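Local coordinates for nucleoside diphosphate kinase family protein (Babesia bovis, PDB 3JS9) that probably transfers the terminal phosphate of nucleoside triphosphates to nucleoside diphosphates, using magnesium and a phosphohistidine intermediate, as other members of its family do, at residues I41-E46 against P77-I82. Residues are numbered along the deposited sequence; the frame is centred on the assembly and turned at random.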
loop_
_atom_site.group_PDB
_atom_site.type_symbol
_atom_site.label_atom_id
_atom_site.label_comp_id
_atom_site.label_asym_id
_atom_site.label_seq_id
_atom_site.Cartn_x
_atom_site.Cartn_y
_atom_site.Cartn_z
ATOM N N ILE A 41 -15.885 17.371 -4.336
ATOM C CA ILE A 41 -16.779 18.529 -4.189
ATOM C C ILE A 41 -17.343 18.719 -2.756
ATOM O O ILE A 41 -17.516 19.852 -2.298
ATOM C CB ILE A 41 -17.955 18.403 -5.185
ATOM C CG1 ILE A 41 -17.415 18.357 -6.620
ATOM C CG2 ILE A 41 -18.963 19.538 -5.012
ATOM C CD1 ILE A 41 -16.528 19.572 -6.969
ATOM N N ALA A 42 -17.627 17.617 -2.057
ATOM C CA ALA A 42 -18.298 17.665 -0.753
ATOM C C ALA A 42 -18.065 16.370 -0.007
ATOM O O ALA A 42 -17.993 15.285 -0.619
ATOM C CB ALA A 42 -19.795 17.899 -0.903
ATOM N N ALA A 43 -17.962 16.467 1.306
ATOM C CA ALA A 43 -17.787 15.282 2.113
ATOM C C ALA A 43 -18.208 15.641 3.513
ATOM O O ALA A 43 -18.007 16.794 3.914
ATOM C CB ALA A 43 -16.320 14.854 2.103
ATOM N N LYS A 44 -18.778 14.680 4.247
ATOM C CA LYS A 44 -19.038 14.823 5.698
ATOM C C LYS A 44 -19.362 13.479 6.358
ATOM O O LYS A 44 -20.003 12.628 5.761
ATOM C CB LYS A 44 -20.210 15.778 5.957
ATOM C CG LYS A 44 -21.496 15.365 5.247
ATOM C CD LYS A 44 -22.625 16.292 5.547
ATOM C CE LYS A 44 -23.851 15.965 4.712
ATOM N NZ LYS A 44 -24.816 17.133 4.706
ATOM N N PHE A 45 -18.915 13.309 7.601
ATOM C CA PHE A 45 -19.282 12.177 8.438
ATOM C C PHE A 45 -20.634 12.562 9.081
ATOM O O PHE A 45 -20.791 13.682 9.530
ATOM C CB PHE A 45 -18.205 12.028 9.529
ATOM C CG PHE A 45 -18.262 10.743 10.320
ATOM C CD1 PHE A 45 -18.471 9.502 9.687
ATOM C CD2 PHE A 45 -18.064 10.770 11.694
ATOM C CE1 PHE A 45 -18.488 8.330 10.400
ATOM C CE2 PHE A 45 -18.083 9.579 12.449
ATOM C CZ PHE A 45 -18.290 8.355 11.798
ATOM N N GLU A 46 -21.598 11.655 9.130
ATOM C CA GLU A 46 -22.880 11.959 9.775
ATOM C C GLU A 46 -23.686 10.754 10.265
ATOM O O GLU A 46 -23.454 9.594 9.854
ATOM C CB GLU A 46 -23.764 12.824 8.881
ATOM C CG GLU A 46 -24.648 12.060 7.954
ATOM C CD GLU A 46 -25.535 12.981 7.149
ATOM O OE1 GLU A 46 -25.363 14.225 7.238
ATOM O OE2 GLU A 46 -26.400 12.470 6.409
ATOM N N PRO A 77 -23.260 5.099 11.616
ATOM C CA PRO A 77 -22.959 6.339 10.918
ATOM C C PRO A 77 -22.644 6.074 9.435
ATOM O O PRO A 77 -22.446 4.909 9.049
ATOM C CB PRO A 77 -21.698 6.818 11.629
ATOM C CG PRO A 77 -21.067 5.588 12.111
ATOM C CD PRO A 77 -22.127 4.630 12.430
ATOM N N VAL A 78 -22.617 7.123 8.618
ATOM C CA VAL A 78 -22.239 6.987 7.215
ATOM C C VAL A 78 -21.242 8.058 6.848
ATOM O O VAL A 78 -21.153 9.066 7.539
ATOM C CB VAL A 78 -23.483 7.032 6.243
ATOM C CG1 VAL A 78 -24.494 5.956 6.630
ATOM C CG2 VAL A 78 -24.142 8.435 6.215
ATOM N N PHE A 79 -20.491 7.865 5.760
ATOM C CA PHE A 79 -19.619 8.928 5.281
ATOM C C PHE A 79 -20.016 9.316 3.877
ATOM O O PHE A 79 -19.989 8.477 2.977
ATOM C CB PHE A 79 -18.151 8.522 5.390
ATOM C CG PHE A 79 -17.180 9.614 5.000
ATOM C CD1 PHE A 79 -16.746 9.734 3.693
ATOM C CD2 PHE A 79 -16.673 10.491 5.955
ATOM C CE1 PHE A 79 -15.852 10.733 3.341
ATOM C CE2 PHE A 79 -15.771 11.497 5.601
ATOM C CZ PHE A 79 -15.371 11.627 4.311
ATOM N N CYS A 80 -20.390 10.588 3.702
ATOM C CA CYS A 80 -20.992 11.110 2.471
ATOM C C CYS A 80 -19.987 11.870 1.658
ATOM O O CYS A 80 -19.221 12.652 2.222
ATOM C CB CYS A 80 -22.123 12.089 2.795
ATOM S SG CYS A 80 -23.344 11.533 4.024
ATOM N N MET A 81 -20.029 11.694 0.329
ATOM C CA MET A 81 -19.135 12.393 -0.610
ATOM C C MET A 81 -19.854 12.716 -1.892
ATOM O O MET A 81 -20.789 12.002 -2.266
ATOM C CB MET A 81 -17.912 11.533 -0.976
ATOM C CG MET A 81 -16.978 11.247 0.202
ATOM S SD MET A 81 -15.911 9.871 -0.223
ATOM C CE MET A 81 -16.932 8.417 0.204
ATOM N N ILE A 82 -19.429 13.792 -2.556
ATOM C CA ILE A 82 -19.776 14.026 -3.964
ATOM C C ILE A 82 -18.458 14.181 -4.714
ATOM O O ILE A 82 -17.574 14.886 -4.252
ATOM C CB ILE A 82 -20.594 15.307 -4.179
ATOM C CG1 ILE A 82 -21.972 15.175 -3.557
ATOM C CG2 ILE A 82 -20.686 15.681 -5.695
ATOM C CD1 ILE A 82 -22.809 16.496 -3.678
#
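Ala43 and Phe45 face Met81 and Phe79 across two antiparallel strands of the four-stranded sheet in the ferredoxin-like fold of nucleoside diphosphate kinases. Strand 39-46 is outermost within the chain, and strand 78-85 lies between it and strand 10-16. Six backbone hydrogen bonds join the segments, from Ile41 N to Ile82 O at one end to Val78 N to Glu46 O (2.9 Å) at the other. Ile41 and Ala42 both face Ile82, a classic beta bulge.

The tightly packed face carries Ala43, Phe45, Phe79 and Met81; Ile26 of helix 26-36 packs on Phe45 and Phe79, and Leu30 on Phe79 and Met81. A methyl suits position 43, because the Phe79 ring comes close there, CZ lying 4.0 Å from Ala43 CB. CG of Phe45 stands anti to its backbone N (chi1 -168°); the side chain lies side by side with Pro77, pointing the same way, and Phe45 CZ rests 3.7 Å from Pro77 CB. Trp147 of the second subunit meets the Phe45 ring edge-to-face, while the backbones of Ala43 and Phe45 hydrogen-bond to that subunit, so this outer strand takes part in the contact between two subunits of the six-chain assembly.

The other face turns looser and more polar toward Lys44 and Glu46, both partly exposed. Long side chains suit these places, since their polar ends can reach past apolar neighbours: Lys44 NZ is hydrogen-bonded to Gln143 OE1 and Trp138 O, and its salt bridge to Glu46 OE1 is long, at 3.9 Å. Small Cys80 pairs with Lys44, its CB 4.1 Å from Lys44 CG, and Phe139 and Trp138 pack on it. Branched Val78 lies side by side with Glu46, near the predicted ATP-binding Lys17. The extended side chain of Glu46 brings its carboxylate to the cysteine, OE2 standing 4.0 Å from Cys80 SG.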